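Local coordinates for protein glycoside Hydrolase (Bacteroides uniformis, PDB 5T9X) that probably hydrolyses agarose or related red-algal galactans, as a family 16 glycoside hydrolase of a human gut bacterium, at residues Met65-Phe76 with Val331-Asp342. Residues are numbered along the deposited sequence; the frame is centred on the assembly and turned at random.
Sequences MKWELQSQSDDF and VDWIRIYKPVED. With NA (sodium ion), chain D.
Lys66 and Val340 exchange two backbone hydrogen bonds near the outer end of an antiparallel ladder, in which strand 65-69 borders the C-terminal strand 329-341 of a β-sandwich, the jelly-roll fold of family 16 glycoside hydrolases. Glu68 and Lys338 form the next hydrogen-bonded pair, and Gln70 N adds a bond to Ile336 O. A type I turn, Gln70 to Ser73, then shifts the register by two residues before Asp74 pairs with Ile334.

Ser73 suits this break because its small hydroxyl serves both the turn and strand 329-341: OG donates to Gln70 O and accepts from Ile336 N at 3.0 Å. The Gln70 side chain, bent at chi2 (-64°), crosses the Lys338 chain at about a right angle, its CD and OE1 resting on CG and CD, and its NE2 reaches Glu68 O from the face of that carbonyl opposite Lys338 N.

Apolar packing lines the face bearing Trp67, Leu69 and Tyr337. The flat Tyr337 ring offers a face to Leu69 CD1, 4.1 Å from its centroid, a CH-pi contact, while Trp67 CE3 presses on Tyr337 CB at 3.4 Å. Nearer the core, Phe76 CE2 touches Val331 CG1 and Ile334 CG2.

At the inner end the segments share a sodium ion, completed by Glu51, Asn77 and Gly118. Asp75 O and Asp332 O each lie 2.4 Å from the sodium ion, and Asp332 suits the site because its carboxylate adds a second ligand, OD1 at 2.2 Å from the metal.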
# COMPACT_ATOMS: atom_id res chain seq x y z
N MET A 65 -16.78 17.07 17.05
CA MET A 65 -15.51 16.35 17.12
C MET A 65 -14.43 17.13 16.37
O MET A 65 -14.73 17.99 15.57
CB MET A 65 -15.64 14.95 16.53
CG MET A 65 -16.84 14.13 17.00
SD MET A 65 -16.67 13.47 18.66
CE MET A 65 -15.50 12.12 18.48
N LYS A 66 -13.18 16.79 16.66
CA LYS A 66 -12.05 17.26 15.87
C LYS A 66 -11.08 16.08 15.59
O LYS A 66 -11.17 15.04 16.21
CB LYS A 66 -11.34 18.40 16.61
CG LYS A 66 -10.53 17.93 17.79
CD LYS A 66 -10.01 19.01 18.69
CE LYS A 66 -9.30 18.34 19.85
NZ LYS A 66 -8.80 19.32 20.85
N TRP A 67 -10.15 16.29 14.67
CA TRP A 67 -9.15 15.30 14.31
C TRP A 67 -7.96 15.43 15.23
O TRP A 67 -7.56 16.51 15.50
CB TRP A 67 -8.68 15.53 12.88
CG TRP A 67 -9.72 15.21 11.89
CD1 TRP A 67 -10.40 16.07 11.10
CD2 TRP A 67 -10.20 13.91 11.58
NE1 TRP A 67 -11.30 15.39 10.31
CE2 TRP A 67 -11.20 14.06 10.59
CE3 TRP A 67 -9.90 12.62 12.06
CZ2 TRP A 67 -11.89 12.97 10.07
CZ3 TRP A 67 -10.57 11.54 11.53
CH2 TRP A 67 -11.56 11.72 10.53
N GLU A 68 -7.39 14.31 15.67
CA GLU A 68 -6.21 14.30 16.49
C GLU A 68 -5.13 13.46 15.79
O GLU A 68 -5.30 12.27 15.53
CB GLU A 68 -6.55 13.75 17.86
CG GLU A 68 -5.36 13.46 18.77
CD GLU A 68 -5.80 12.79 20.06
OE1 GLU A 68 -6.30 13.52 20.97
OE2 GLU A 68 -5.66 11.52 20.17
N LEU A 69 -3.99 14.09 15.54
CA LEU A 69 -2.87 13.42 14.92
C LEU A 69 -2.36 12.33 15.85
O LEU A 69 -2.26 12.54 17.04
CB LEU A 69 -1.77 14.44 14.66
CG LEU A 69 -0.56 13.91 13.92
CD1 LEU A 69 -0.89 13.60 12.45
CD2 LEU A 69 0.55 14.93 14.04
N GLN A 70 -2.05 11.16 15.30
CA GLN A 70 -1.59 10.03 16.07
C GLN A 70 -0.09 9.96 15.94
O GLN A 70 0.44 10.33 14.91
CB GLN A 70 -2.23 8.74 15.54
CG GLN A 70 -3.74 8.73 15.57
CD GLN A 70 -4.30 8.80 16.98
OE1 GLN A 70 -4.21 7.85 17.74
NE2 GLN A 70 -4.88 9.93 17.33
N SER A 71 0.59 9.44 16.95
CA SER A 71 2.07 9.46 16.93
C SER A 71 2.71 8.46 15.99
O SER A 71 3.91 8.60 15.70
CB SER A 71 2.68 9.35 18.34
OG SER A 71 2.25 8.18 18.98
N GLN A 72 1.93 7.51 15.48
CA GLN A 72 2.44 6.62 14.41
C GLN A 72 2.74 7.36 13.09
O GLN A 72 3.54 6.86 12.30
CB GLN A 72 1.46 5.47 14.14
CG GLN A 72 1.85 4.53 13.02
CD GLN A 72 3.09 3.76 13.36
OE1 GLN A 72 3.08 2.99 14.31
NE2 GLN A 72 4.17 3.95 12.60
N SER A 73 2.08 8.51 12.84
CA SER A 73 2.35 9.36 11.69
C SER A 73 3.84 9.68 11.57
O SER A 73 4.51 9.82 12.59
CB SER A 73 1.59 10.67 11.83
OG SER A 73 0.25 10.45 12.13
N ASP A 74 4.36 9.77 10.35
CA ASP A 74 5.78 10.03 10.15
C ASP A 74 5.99 10.88 8.91
O ASP A 74 5.52 10.52 7.84
CB ASP A 74 6.58 8.71 10.02
CG ASP A 74 8.09 8.87 10.40
OD1 ASP A 74 8.63 10.00 10.34
OD2 ASP A 74 8.74 7.85 10.76
N ASP A 75 6.70 11.99 9.08
CA ASP A 75 7.13 12.82 7.95
C ASP A 75 8.47 12.38 7.31
O ASP A 75 8.91 12.95 6.28
CB ASP A 75 7.14 14.31 8.33
CG ASP A 75 8.21 14.68 9.37
OD1 ASP A 75 9.20 13.94 9.58
OD2 ASP A 75 8.07 15.77 9.95
N PHE A 76 9.12 11.40 7.92
CA PHE A 76 10.34 10.81 7.39
C PHE A 76 11.49 11.79 7.13
O PHE A 76 12.30 11.54 6.25
CB PHE A 76 10.03 10.02 6.12
CG PHE A 76 9.10 8.85 6.34
CD1 PHE A 76 9.51 7.76 7.11
CD2 PHE A 76 7.88 8.79 5.70
CE1 PHE A 76 8.68 6.66 7.27
CE2 PHE A 76 7.05 7.70 5.87
CZ PHE A 76 7.44 6.64 6.67
N VAL A 331 7.88 7.50 -0.29
CA VAL A 331 6.80 8.03 0.52
C VAL A 331 7.38 9.15 1.34
O VAL A 331 8.27 8.94 2.17
CB VAL A 331 6.19 6.96 1.42
CG1 VAL A 331 5.19 7.60 2.39
CG2 VAL A 331 5.50 5.90 0.57
N ASP A 332 6.84 10.33 1.09
CA ASP A 332 7.31 11.59 1.67
C ASP A 332 6.79 11.68 3.07
O ASP A 332 7.49 12.12 3.97
CB ASP A 332 6.78 12.75 0.81
CG ASP A 332 7.29 14.12 1.24
OD1 ASP A 332 8.12 14.27 2.18
OD2 ASP A 332 6.81 15.08 0.60
N TRP A 333 5.54 11.31 3.24
CA TRP A 333 4.97 11.19 4.57
C TRP A 333 3.73 10.31 4.60
O TRP A 333 3.08 10.02 3.55
CB TRP A 333 4.61 12.58 5.14
CG TRP A 333 3.83 13.55 4.29
CD1 TRP A 333 4.34 14.63 3.69
CD2 TRP A 333 2.42 13.57 4.03
NE1 TRP A 333 3.35 15.34 3.05
CE2 TRP A 333 2.16 14.70 3.24
CE3 TRP A 333 1.35 12.74 4.37
CZ2 TRP A 333 0.90 15.03 2.79
CZ3 TRP A 333 0.08 13.07 3.93
CH2 TRP A 333 -0.14 14.20 3.14
N ILE A 334 3.40 9.93 5.83
CA ILE A 334 2.18 9.20 6.12
C ILE A 334 1.61 9.73 7.43
O ILE A 334 2.31 9.76 8.44
CB ILE A 334 2.41 7.68 6.12
CG1 ILE A 334 1.10 6.94 6.28
CG2 ILE A 334 3.38 7.23 7.22
CD1 ILE A 334 1.25 5.45 6.02
N ARG A 335 0.34 10.14 7.39
CA ARG A 335 -0.31 10.77 8.53
C ARG A 335 -1.60 10.07 8.87
O ARG A 335 -2.26 9.55 8.00
CB ARG A 335 -0.54 12.25 8.25
CG ARG A 335 -1.58 12.57 7.20
CD ARG A 335 -1.63 14.06 7.00
NE ARG A 335 -2.57 14.44 5.95
CZ ARG A 335 -3.11 15.65 5.79
NH1 ARG A 335 -2.87 16.63 6.67
NH2 ARG A 335 -3.92 15.90 4.75
N ILE A 336 -1.96 10.10 10.16
CA ILE A 336 -3.03 9.29 10.75
C ILE A 336 -3.76 10.16 11.75
O ILE A 336 -3.13 10.73 12.64
CB ILE A 336 -2.44 8.09 11.50
CG1 ILE A 336 -1.48 7.31 10.60
CG2 ILE A 336 -3.51 7.16 12.00
CD1 ILE A 336 -0.89 6.11 11.28
N TYR A 337 -5.09 10.26 11.63
CA TYR A 337 -5.93 11.05 12.52
C TYR A 337 -7.09 10.21 12.99
O TYR A 337 -7.63 9.39 12.23
CB TYR A 337 -6.52 12.31 11.84
CG TYR A 337 -5.53 13.31 11.28
CD1 TYR A 337 -5.14 14.45 12.01
CD2 TYR A 337 -4.96 13.13 10.01
CE1 TYR A 337 -4.23 15.38 11.50
CE2 TYR A 337 -4.06 14.04 9.51
CZ TYR A 337 -3.70 15.15 10.25
OH TYR A 337 -2.80 16.01 9.73
N LYS A 338 -7.49 10.43 14.24
CA LYS A 338 -8.70 9.87 14.80
C LYS A 338 -9.57 11.00 15.29
O LYS A 338 -9.05 12.01 15.77
CB LYS A 338 -8.40 8.94 15.96
CG LYS A 338 -7.48 7.78 15.63
CD LYS A 338 -7.37 6.89 16.88
CE LYS A 338 -7.97 5.51 16.69
NZ LYS A 338 -9.38 5.35 16.29
N PRO A 339 -10.88 10.83 15.21
CA PRO A 339 -11.81 11.78 15.80
C PRO A 339 -11.84 11.74 17.33
O PRO A 339 -11.83 10.68 17.91
CB PRO A 339 -13.16 11.37 15.21
CG PRO A 339 -13.01 9.98 14.75
CD PRO A 339 -11.56 9.64 14.69
N VAL A 340 -11.82 12.90 17.97
CA VAL A 340 -11.95 13.05 19.43
C VAL A 340 -12.88 14.23 19.74
O VAL A 340 -13.15 15.06 18.85
CB VAL A 340 -10.59 13.28 20.12
CG1 VAL A 340 -9.70 12.05 19.95
CG2 VAL A 340 -9.88 14.51 19.58
N GLU A 341 -13.36 14.28 20.98
CA GLU A 341 -14.24 15.36 21.47
C GLU A 341 -13.59 16.72 21.28
O GLU A 341 -12.43 16.88 21.63
CB GLU A 341 -14.53 15.20 22.96
CG GLU A 341 -15.74 14.34 23.33
CD GLU A 341 -16.11 14.47 24.82
OE1 GLU A 341 -17.14 15.13 25.16
OE2 GLU A 341 -15.35 13.94 25.66
N ASP A 342 -14.34 17.69 20.75
CA ASP A 342 -13.86 19.07 20.71
C ASP A 342 -13.91 19.71 22.13
O ASP A 342 -14.93 20.23 22.55
CB ASP A 342 -14.62 19.92 19.66
CG ASP A 342 -13.77 21.10 19.11
OD1 ASP A 342 -12.96 21.68 19.87
OD2 ASP A 342 -13.92 21.45 17.91
NA NA D . 8.97 14.00 4.19